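Local atomic coordinates of oxidoreductase (Thermotoga maritima, PDB entry 1ZH8), a protein that probably catalyses NADP-dependent oxidation or reduction of an alcohol or carbonyl substrate and belongs to the GFO/IDH/MocA oxidoreductases. Residues P36-L41 / F45-V50; S56-F61 / P68-S73; I323-R328 / V334-L339. All blocks are in the same frame, centred on the assembly; numbering follows the deposited sequence.

Contact 1: P36-L41 / F45-V50; sequences PALKNL and FEITAV
Leu38 brings its CD2 methyl obliquely to the CG–CD2 side of the Phe45 ring, 3.8 Å from Phe45 CD2, while its other methyl goes to Ile47, the next inward-facing strand residue. The CH-pi geometry is off-centre: Leu38 CD2 sits 4.2 Å from the centroid of the Phe45 ring and 30° off the ring normal. CD1 of Leu38 meets CD1 of Ile47 at 3.8 Å. One leucine fork thus spans two strand residues, Phe45 and Ile47, whose side chains both leave the backbone toward the helix, and it crosses each of them at about a right angle. Leu41 approaches differently, in the plane of the ring and at its edge, with CB 4.0 Å from Phe45 CD2. Phe45 carries its CG opposite the carbonyl carbon (chi1 -64°), which sets the ring beside both leucines. The single hydrogen bond between 36-41 and 45-50 runs from Phe45 N to Leu41 O at 3.1 Å, with an N-H...O angle of 147°, and closes the turn between helix 28-39 and strand 45-51. These elements belong to the first beta-alpha-beta unit of the Rossmann fold, begun by strand 19-24. Leu21 of that strand also touches Leu38, and Phe295 of helix 290-303 packs on both leucines. With three of the four touching residues buried, apolar side-chain contact dominates the junction, and one backbone bond ties the start of the strand to Leu41, the loop residue that follows the helix.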
loop_
_atom_site.group_PDB
_atom_site.type_symbol
_atom_site.label_atom_id
_atom_site.label_comp_id
_atom_site.label_asym_id
_atom_site.label_seq_id
_atom_site.Cartn_x
_atom_site.Cartn_y
_atom_site.Cartn_z
ATOM N N PRO A 36 -25.928 -20.060 16.520
ATOM C CA PRO A 36 -26.357 -20.790 15.313
ATOM C C PRO A 36 -25.345 -21.879 14.893
ATOM O O PRO A 36 -25.733 -22.942 14.415
ATOM C CB PRO A 36 -26.457 -19.694 14.230
ATOM C CG PRO A 36 -26.458 -18.411 14.959
ATOM C CD PRO A 36 -25.694 -18.634 16.247
ATOM N N ALA A 37 -24.063 -21.616 15.079
ATOM C CA ALA A 37 -23.054 -22.622 14.818
ATOM C C ALA A 37 -23.204 -23.797 15.788
ATOM O O ALA A 37 -23.224 -24.957 15.372
ATOM C CB ALA A 37 -21.682 -22.012 14.899
ATOM N N LEU A 38 -23.347 -23.485 17.076
ATOM C CA LEU A 38 -23.551 -24.491 18.120
ATOM C C LEU A 38 -24.775 -25.345 17.904
ATOM O O LEU A 38 -24.750 -26.548 18.173
ATOM C CB LEU A 38 -23.615 -23.828 19.481
ATOM C CG LEU A 38 -22.226 -23.520 20.033
ATOM C CD1 LEU A 38 -22.350 -22.696 21.337
ATOM C CD2 LEU A 38 -21.361 -24.829 20.216
ATOM N N LYS A 39 -25.843 -24.719 17.406
ATOM C CA LYS A 39 -27.094 -25.409 17.121
ATOM C C LYS A 39 -26.891 -26.449 16.031
ATOM O O LYS A 39 -27.644 -27.419 15.939
ATOM C CB LYS A 39 -28.166 -24.415 16.676
ATOM C CG LYS A 39 -28.924 -23.700 17.794
ATOM C CD LYS A 39 -30.030 -22.811 17.184
ATOM C CE LYS A 39 -30.772 -21.981 18.245
ATOM N NZ LYS A 39 -31.214 -22.791 19.426
ATOM N N ASN A 40 -25.876 -26.243 15.194
ATOM C CA ASN A 40 -25.566 -27.207 14.143
ATOM C C ASN A 40 -24.621 -28.302 14.612
ATOM O O ASN A 40 -24.338 -29.238 13.875
ATOM C CB ASN A 40 -25.008 -26.488 12.916
ATOM C CG ASN A 40 -26.089 -25.775 12.126
ATOM O OD1 ASN A 40 -27.285 -25.943 12.384
ATOM N ND2 ASN A 40 -25.677 -24.977 11.158
ATOM N N LEU A 41 -24.150 -28.180 15.850
ATOM C CA LEU A 41 -23.203 -29.120 16.424
ATOM C C LEU A 41 -23.722 -29.742 17.716
ATOM O O LEU A 41 -22.943 -30.020 18.628
ATOM C CB LEU A 41 -21.864 -28.421 16.672
ATOM C CG LEU A 41 -21.199 -27.866 15.412
ATOM C CD1 LEU A 41 -20.002 -26.995 15.763
ATOM C CD2 LEU A 41 -20.778 -28.995 14.488
ATOM N N PHE A 45 -21.840 -30.734 21.381
ATOM C CA PHE A 45 -21.958 -29.778 22.476
ATOM C C PHE A 45 -23.343 -29.786 23.094
ATOM O O PHE A 45 -24.350 -29.914 22.389
ATOM C CB PHE A 45 -21.640 -28.362 21.981
ATOM C CG PHE A 45 -20.234 -28.198 21.508
ATOM C CD1 PHE A 45 -19.207 -27.974 22.416
ATOM C CD2 PHE A 45 -19.925 -28.306 20.158
ATOM C CE1 PHE A 45 -17.902 -27.845 21.991
ATOM C CE2 PHE A 45 -18.613 -28.159 19.709
ATOM C CZ PHE A 45 -17.602 -27.935 20.618
ATOM N N GLU A 46 -23.379 -29.646 24.413
ATOM C CA GLU A 46 -24.606 -29.321 25.098
ATOM C C GLU A 46 -24.393 -28.066 25.941
ATOM O O GLU A 46 -23.448 -27.983 26.751
ATOM C CB GLU A 46 -25.080 -30.474 25.981
ATOM C CG GLU A 46 -26.543 -30.313 26.449
ATOM C CD GLU A 46 -26.907 -31.209 27.626
ATOM O OE1 GLU A 46 -25.997 -31.756 28.287
ATOM O OE2 GLU A 46 -28.116 -31.364 27.896
ATOM N N ILE A 47 -25.271 -27.086 25.746
ATOM C CA ILE A 47 -25.228 -25.880 26.564
ATOM C C ILE A 47 -26.029 -26.115 27.824
ATOM O O ILE A 47 -27.240 -26.264 27.790
ATOM C CB ILE A 47 -25.716 -24.669 25.802
ATOM C CG1 ILE A 47 -24.770 -24.421 24.609
ATOM C CG2 ILE A 47 -25.830 -23.462 26.749
ATOM C CD1 ILE A 47 -25.326 -23.521 23.542
ATOM N N THR A 48 -25.315 -26.176 28.934
ATOM C CA THR A 48 -25.880 -26.536 30.209
ATOM C C THR A 48 -25.938 -25.353 31.176
ATOM O O THR A 48 -26.645 -25.425 32.187
ATOM C CB THR A 48 -25.027 -27.611 30.864
ATOM O OG1 THR A 48 -23.658 -27.170 30.893
ATOM C CG2 THR A 48 -25.123 -28.903 30.083
ATOM N N ALA A 49 -25.188 -24.276 30.883
ATOM C CA ALA A 49 -25.153 -23.106 31.768
ATOM C C ALA A 49 -24.890 -21.815 31.028
ATOM O O ALA A 49 -24.284 -21.804 29.963
ATOM C CB ALA A 49 -24.135 -23.287 32.902
ATOM N N VAL A 50 -25.317 -20.717 31.635
ATOM C CA VAL A 50 -25.357 -19.421 30.983
ATOM C C VAL A 50 -25.243 -18.353 32.069
ATOM O O VAL A 50 -25.759 -18.522 33.187
ATOM C CB VAL A 50 -26.679 -19.294 30.157
ATOM C CG1 VAL A 50 -27.199 -17.896 30.121
ATOM C CG2 VAL A 50 -26.481 -19.825 28.742
#

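Contact 2: S56-F61 / P68-S73; sequences SHAEEF and PAVFDS. With NAP (NADP nicotinamide-adenine-dinucleotide phosphate), chain D.
With CG of His57 placed opposite the carbonyl carbon (chi1 -74°), the imidazole stands beside the NADP phosphate, and chi2 of -172° turns its ND1 to that group; in Val70, CG1 lies opposite the backbone N and reaches helix 55-65. His57 and Ala58, adjacent in this helix, face different partners: the cofactor phosphate and Val70. His57 ND1 donates to the phosphate oxygen O2X of NADP at 2.7 Å, and the N-H...O angle of 163° makes the bond nearly straight. O2X lies in the plane of the ring, so the imidazole meets the phosphate oxygen with its edge and does not stack over it. A negative phosphate held this close would be expected to favour a positively charged imidazole. This phosphate, joined through O2B to the adenosine ribose, is what distinguishes NADP from NAD. Ser52 and Thr54, just before the helix, also hydrogen-bond to the cofactor.

Next along the chain, Ala58 points its methyl toward the strand, and its CB meets Val70 CG1 at 3.9 Å. Glu59 adds a looser approach, with CG 4.3 Å from Val70 CG1. No hydrogen bond crosses between 56-61 and 68-73, and the 139 Å² buried between them is consistent with a small apolar interface. Around its exposed margin, Arg55 forms two salt bridges, using NE for Glu59 and NH1 for Asp72. Ala58 also touches Val50 of the adjacent strand. Helix 55-65 thus packs on edge strand 69-71 while presenting His57 to the cofactor, as is characteristic of the second beta-alpha-beta unit of a Rossmann fold, here with the phosphate on the adenosine ribose of NADP beside the helix.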
loop_
_atom_site.group_PDB
_atom_site.type_symbol
_atom_site.label_atom_id
_atom_site.label_comp_id
_atom_site.label_asym_id
_atom_site.label_seq_id
_atom_site.Cartn_x
_atom_site.Cartn_y
_atom_site.Cartn_z
ATOM N N SER A 56 -31.449 -10.355 32.625
ATOM C CA SER A 56 -32.502 -10.527 31.637
ATOM C C SER A 56 -31.921 -10.930 30.273
ATOM O O SER A 56 -32.568 -11.664 29.512
ATOM C CB SER A 56 -33.395 -9.279 31.525
ATOM O OG SER A 56 -32.722 -8.235 30.851
ATOM N N HIS A 57 -30.707 -10.459 29.980
ATOM C CA HIS A 57 -30.004 -10.826 28.753
ATOM C C HIS A 57 -29.616 -12.302 28.736
ATOM O O HIS A 57 -29.697 -12.964 27.688
ATOM C CB HIS A 57 -28.757 -9.953 28.566
ATOM C CG HIS A 57 -29.061 -8.553 28.140
ATOM N ND1 HIS A 57 -28.079 -7.663 27.756
ATOM C CD2 HIS A 57 -30.237 -7.890 28.024
ATOM C CE1 HIS A 57 -28.634 -6.510 27.433
ATOM N NE2 HIS A 57 -29.943 -6.619 27.592
ATOM N N ALA A 58 -29.207 -12.806 29.900
ATOM C CA ALA A 58 -28.855 -14.215 30.068
ATOM C C ALA A 58 -30.092 -15.091 29.988
ATOM O O ALA A 58 -30.018 -16.221 29.484
ATOM C CB ALA A 58 -28.139 -14.446 31.395
ATOM N N GLU A 59 -31.212 -14.571 30.504
ATOM C CA GLU A 59 -32.488 -15.282 30.473
ATOM C C GLU A 59 -33.067 -15.385 29.050
ATOM O O GLU A 59 -33.576 -16.444 28.664
ATOM C CB GLU A 59 -33.490 -14.640 31.425
ATOM C CG GLU A 59 -33.154 -14.827 32.911
ATOM C CD GLU A 59 -34.067 -14.017 33.828
ATOM O OE1 GLU A 59 -34.641 -12.993 33.370
ATOM O OE2 GLU A 59 -34.210 -14.402 35.008
ATOM N N GLU A 60 -32.980 -14.294 28.281
ATOM C CA GLU A 60 -33.398 -14.286 26.870
ATOM C C GLU A 60 -32.557 -15.290 26.092
ATOM O O GLU A 60 -33.075 -16.064 25.299
ATOM C CB GLU A 60 -33.228 -12.895 26.233
ATOM C CG GLU A 60 -34.244 -11.821 26.634
ATOM C CD GLU A 60 -33.727 -10.365 26.413
ATOM O OE1 GLU A 60 -32.779 -10.134 25.607
ATOM O OE2 GLU A 60 -34.281 -9.441 27.063
ATOM N N PHE A 61 -31.249 -15.264 26.323
ATOM C CA PHE A 61 -30.355 -16.242 25.723
ATOM C C PHE A 61 -30.721 -17.677 26.122
ATOM O O PHE A 61 -30.785 -18.553 25.253
ATOM C CB PHE A 61 -28.901 -15.939 26.072
ATOM C CG PHE A 61 -27.908 -16.767 25.303
ATOM C CD1 PHE A 61 -27.483 -16.370 24.047
ATOM C CD2 PHE A 61 -27.411 -17.952 25.833
ATOM C CE1 PHE A 61 -26.565 -17.138 23.335
ATOM C CE2 PHE A 61 -26.498 -18.719 25.123
ATOM C CZ PHE A 61 -26.078 -18.318 23.878
ATOM N N PRO A 68 -30.974 -24.029 29.734
ATOM C CA PRO A 68 -29.782 -24.203 30.547
ATOM C C PRO A 68 -29.980 -23.509 31.892
ATOM O O PRO A 68 -30.838 -22.633 32.011
ATOM C CB PRO A 68 -28.713 -23.488 29.734
ATOM C CG PRO A 68 -29.472 -22.410 29.044
ATOM C CD PRO A 68 -30.788 -23.004 28.695
ATOM N N ALA A 69 -29.194 -23.888 32.891
ATOM C CA ALA A 69 -29.200 -23.164 34.157
ATOM C C ALA A 69 -28.640 -21.745 33.975
ATOM O O ALA A 69 -27.663 -21.548 33.250
ATOM C CB ALA A 69 -28.426 -23.925 35.195
ATOM N N VAL A 70 -29.287 -20.763 34.607
ATOM C CA VAL A 70 -28.857 -19.365 34.540
ATOM C C VAL A 70 -28.194 -18.929 35.862
ATOM O O VAL A 70 -28.760 -19.086 36.932
ATOM C CB VAL A 70 -30.033 -18.414 34.175
ATOM C CG1 VAL A 70 -29.559 -16.958 34.082
ATOM C CG2 VAL A 70 -30.673 -18.825 32.872
ATOM N N PHE A 71 -26.997 -18.363 35.770
ATOM C CA PHE A 71 -26.246 -17.944 36.950
ATOM C C PHE A 71 -26.050 -16.430 37.020
ATOM O O PHE A 71 -25.826 -15.771 36.000
ATOM C CB PHE A 71 -24.889 -18.658 36.988
ATOM C CG PHE A 71 -25.003 -20.141 37.151
ATOM C CD1 PHE A 71 -25.211 -20.700 38.414
ATOM C CD2 PHE A 71 -24.942 -20.983 36.043
ATOM C CE1 PHE A 71 -25.348 -22.078 38.577
ATOM C CE2 PHE A 71 -25.066 -22.363 36.192
ATOM C CZ PHE A 71 -25.271 -22.914 37.467
ATOM N N ASP A 72 -26.126 -15.895 38.237
ATOM C CA ASP A 72 -25.838 -14.488 38.489
ATOM C C ASP A 72 -24.356 -14.159 38.310
ATOM O O ASP A 72 -24.002 -13.024 38.019
ATOM C CB ASP A 72 -26.315 -14.089 39.890
ATOM C CG ASP A 72 -27.849 -14.079 40.017
ATOM O OD1 ASP A 72 -28.539 -13.806 39.005
ATOM O OD2 ASP A 72 -28.367 -14.318 41.137
ATOM N N SER A 73 -23.489 -15.153 38.478
ATOM C CA SER A 73 -22.062 -14.925 38.301
ATOM C C SER A 73 -21.331 -16.100 37.649
ATOM O O SER A 73 -21.700 -17.267 37.799
ATOM C CB SER A 73 -21.394 -14.544 39.642
ATOM O OG SER A 73 -21.100 -15.701 40.394
HETATM P PA NAP D . -21.162 -7.402 23.229
HETATM O O1A NAP D . -22.419 -7.443 22.438
HETATM O O2A NAP D . -21.005 -6.172 24.022
HETATM O O5B NAP D . -21.086 -8.735 24.117
HETATM C C5B NAP D . -20.433 -8.722 25.365
HETATM C C4B NAP D . -21.314 -9.454 26.359
HETATM O O4B NAP D . -20.609 -9.670 27.574
HETATM C C3B NAP D . -22.557 -8.649 26.719
HETATM O O3B NAP D . -23.571 -9.596 26.886
HETATM C C2B NAP D . -22.150 -8.046 28.052
HETATM O O2B NAP D . -23.073 -7.488 28.981
HETATM C C1B NAP D . -21.411 -9.221 28.656
HETATM N N9A NAP D . -20.589 -8.800 29.787
HETATM C C8A NAP D . -19.951 -7.594 29.972
HETATM N N7A NAP D . -19.290 -7.646 31.150
HETATM C C5A NAP D . -19.507 -8.864 31.713
HETATM C C6A NAP D . -19.088 -9.453 32.899
HETATM N N6A NAP D . -18.329 -8.787 33.753
HETATM N N1A NAP D . -19.460 -10.738 33.197
HETATM C C2A NAP D . -20.265 -11.432 32.328
HETATM N N3A NAP D . -20.691 -10.856 31.159
HETATM C C4A NAP D . -20.316 -9.596 30.859
HETATM O O3 NAP D . -19.922 -7.504 22.226
HETATM P PN NAP D . -19.707 -8.700 21.173
HETATM O O1N NAP D . -20.604 -9.880 21.382
HETATM O O2N NAP D . -19.639 -7.956 19.923
HETATM O O5D NAP D . -18.215 -9.227 21.476
HETATM C C5D NAP D . -17.887 -10.144 22.505
HETATM C C4D NAP D . -16.612 -10.887 22.115
HETATM O O4D NAP D . -16.817 -11.519 20.857
HETATM C C3D NAP D . -15.440 -9.918 21.933
HETATM O O3D NAP D . -14.254 -10.461 22.462
HETATM C C2D NAP D . -15.293 -9.759 20.439
HETATM O O2D NAP D . -13.962 -9.497 20.045
HETATM C C1D NAP D . -15.815 -11.097 19.938
HETATM N N1N NAP D . -16.346 -10.974 18.582
HETATM C C2N NAP D . -15.795 -11.751 17.604
HETATM C C3N NAP D . -16.254 -11.670 16.286
HETATM C C7N NAP D . -15.808 -12.679 15.257
HETATM O O7N NAP D . -16.295 -12.499 13.948
HETATM N N7N NAP D . -14.993 -13.703 15.575
HETATM C C4N NAP D . -17.295 -10.783 15.979
HETATM C C5N NAP D . -17.865 -9.999 16.991
HETATM C C6N NAP D . -17.377 -10.103 18.298
HETATM P P2B NAP D . -24.668 -7.619 29.148
HETATM O O1X NAP D . -25.043 -8.848 29.949
HETATM O O2X NAP D . -25.355 -7.708 27.804
HETATM O O3X NAP D . -25.064 -6.358 29.886
#

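Contact 3: I323-R328 / V334-L339; sequences IEACVR and VFVSSL
Ala325 CB packs against Val334 CG1 at 3.8 Å in the buried part of the contact. By contrast, the exposed Arg328 forms its margin, where its side chain and that of Leu339 slide past each other in opposite directions. In the tight part, the Ala325 methyl points toward 334-339, and the CA atoms of Ala325 and Val334 lie 6.2 Å apart, a spacing that fits the small side chain. Val336 CG2 makes a looser approach to Ala325 CB at 4.4 Å. The buried Leu339 closes the group from the other end, where its CD2 rests 3.8 Å from Glu324 CB and also faces the backbone N of Ala325.

On the side where Arg328 is exposed, Leu339 CD1 lies over one face of its guanidinium, displaced toward the rim and 3.5 Å from Arg328 NH2. The Arg328 side chain leaves the helix with CG between the backbone N and the carbonyl carbon (chi1 75°) and bends at chi3 (-143°). Arg328 NH1 is then 3.4 Å from Glu324 OE2, a salt bridge one helical turn back, while Glu324 OE1 accepts a hydrogen bond from Val119 N. Within 334-339, Phe335 O accepts from both OG and N of Ser338, which pins the 3-10 turn carrying Leu339.

Strand 334-335 adds an edge strand to the mixed sheet beside strand 214-222, on which helix 313-329 packs through Ala325 and Cys326. No hydrogen bond joins 323-328 to 334-339. Their association therefore rests on apolar contact, with the guanidinium keeping an ionic partner while a methyl rests on its face.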
loop_
_atom_site.group_PDB
_atom_site.type_symbol
_atom_site.label_atom_id
_atom_site.label_comp_id
_atom_site.label_asym_id
_atom_site.label_seq_id
_atom_site.Cartn_x
_atom_site.Cartn_y
_atom_site.Cartn_z
ATOM N N ILE A 323 -0.760 -6.143 14.771
ATOM C CA ILE A 323 -1.546 -4.918 14.914
ATOM C C ILE A 323 -0.917 -3.967 15.922
ATOM O O ILE A 323 -0.749 -2.776 15.634
ATOM C CB ILE A 323 -3.014 -5.208 15.289
ATOM C CG1 ILE A 323 -3.688 -6.045 14.185
ATOM C CG2 ILE A 323 -3.784 -3.913 15.508
ATOM C CD1 ILE A 323 -3.738 -5.354 12.872
ATOM N N GLU A 324 -0.530 -4.474 17.088
ATOM C CA GLU A 324 0.103 -3.596 18.072
ATOM C C GLU A 324 1.357 -2.891 17.496
ATOM O O GLU A 324 1.578 -1.716 17.751
ATOM C CB GLU A 324 0.410 -4.336 19.367
ATOM C CG GLU A 324 0.958 -3.424 20.471
ATOM C CD GLU A 324 0.913 -4.043 21.859
ATOM O OE1 GLU A 324 0.072 -4.943 22.122
ATOM O OE2 GLU A 324 1.720 -3.609 22.698
ATOM N N ALA A 325 2.143 -3.600 16.694
ATOM C CA ALA A 325 3.290 -2.991 16.010
ATOM C C ALA A 325 2.887 -1.834 15.088
ATOM O O ALA A 325 3.487 -0.764 15.158
ATOM C CB ALA A 325 4.078 -4.034 15.238
ATOM N N CYS A 326 1.885 -2.058 14.237
ATOM C CA CYS A 326 1.309 -1.017 13.389
ATOM C C CYS A 326 0.828 0.219 14.135
ATOM O O CYS A 326 1.076 1.336 13.707
ATOM C CB CYS A 326 0.124 -1.577 12.624
ATOM S SG CYS A 326 0.580 -2.764 11.365
ATOM N N VAL A 327 0.121 0.011 15.239
ATOM C CA VAL A 327 -0.419 1.094 16.058
ATOM C C VAL A 327 0.695 1.967 16.587
ATOM O O VAL A 327 0.589 3.196 16.563
ATOM C CB VAL A 327 -1.285 0.558 17.236
ATOM C CG1 VAL A 327 -1.575 1.647 18.268
ATOM C CG2 VAL A 327 -2.590 0.005 16.712
ATOM N N ARG A 328 1.782 1.348 17.027
ATOM C CA ARG A 328 2.850 2.137 17.606
ATOM C C ARG A 328 3.952 2.578 16.636
ATOM O O ARG A 328 4.780 3.437 16.989
ATOM C CB ARG A 328 3.385 1.491 18.885
ATOM C CG ARG A 328 4.266 0.277 18.716
ATOM C CD ARG A 328 4.285 -0.478 20.048
ATOM N NE ARG A 328 5.599 -1.050 20.345
ATOM C CZ ARG A 328 5.841 -1.925 21.323
ATOM N NH1 ARG A 328 4.855 -2.357 22.123
ATOM N NH2 ARG A 328 7.080 -2.378 21.491
ATOM N N VAL A 334 9.126 -1.360 12.744
ATOM C CA VAL A 334 9.030 -2.136 13.964
ATOM C C VAL A 334 9.216 -3.609 13.622
ATOM O O VAL A 334 8.502 -4.145 12.784
ATOM C CB VAL A 334 7.675 -1.961 14.663
ATOM C CG1 VAL A 334 7.630 -2.812 15.953
ATOM C CG2 VAL A 334 7.387 -0.479 14.946
ATOM N N PHE A 335 10.193 -4.244 14.255
ATOM C CA PHE A 335 10.406 -5.676 14.115
ATOM C C PHE A 335 9.455 -6.390 15.079
ATOM O O PHE A 335 9.567 -6.266 16.313
ATOM C CB PHE A 335 11.860 -6.029 14.421
ATOM C CG PHE A 335 12.835 -5.572 13.361
ATOM C CD1 PHE A 335 13.137 -6.388 12.273
ATOM C CD2 PHE A 335 13.456 -4.327 13.453
ATOM C CE1 PHE A 335 14.035 -5.981 11.301
ATOM C CE2 PHE A 335 14.356 -3.908 12.461
ATOM C CZ PHE A 335 14.648 -4.753 11.380
ATOM N N VAL A 336 8.520 -7.137 14.505
ATOM C CA VAL A 336 7.438 -7.761 15.261
ATOM C C VAL A 336 7.916 -8.670 16.388
ATOM O O VAL A 336 7.369 -8.633 17.481
ATOM C CB VAL A 336 6.467 -8.522 14.337
ATOM C CG1 VAL A 336 5.329 -9.121 15.157
ATOM C CG2 VAL A 336 5.897 -7.574 13.290
ATOM N N SER A 337 8.937 -9.478 16.127
ATOM C CA SER A 337 9.571 -10.253 17.195
ATOM C C SER A 337 9.807 -9.505 18.512
ATOM O O SER A 337 9.640 -10.100 19.568
ATOM C CB SER A 337 10.893 -10.828 16.728
ATOM O OG SER A 337 10.635 -12.006 16.000
ATOM N N SER A 338 10.187 -8.228 18.451
ATOM C CA SER A 338 10.579 -7.472 19.651
ATOM C C SER A 338 9.423 -7.270 20.623
ATOM O O SER A 338 9.640 -6.898 21.773
ATOM C CB SER A 338 11.197 -6.115 19.292
ATOM O OG SER A 338 10.220 -5.230 18.765
ATOM N N LEU A 339 8.204 -7.520 20.157
ATOM C CA LEU A 339 7.025 -7.410 21.004
ATOM C C LEU A 339 6.745 -8.733 21.682
ATOM O O LEU A 339 6.059 -8.782 22.697
ATOM C CB LEU A 339 5.799 -6.997 20.177
ATOM C CG LEU A 339 5.500 -5.511 19.936
ATOM C CD1 LEU A 339 6.538 -4.832 19.049
ATOM C CD2 LEU A 339 4.110 -5.354 19.340
#

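From the N terminus, contact 1 closes the short loop between helix 28-39 and strand 45-51. The chain then enters helix 55-65, and contact 2 closes the following loop onto strand 69-71. These contacts come in series, neither enclosing the other, yet they touch: Val50 O and Phe71 N are 2.9 Å apart, a probable hydrogen bond between neighbouring strands of the parallel Rossmann sheet. Contact 3 comes much later and closes the C-terminal turn between helix 313-329 and strand 334-335, at an edge of the mixed sheet. Its centre lies about 37 Å from that of contact 1 and 39 Å from that of contact 2, across the chain's centre.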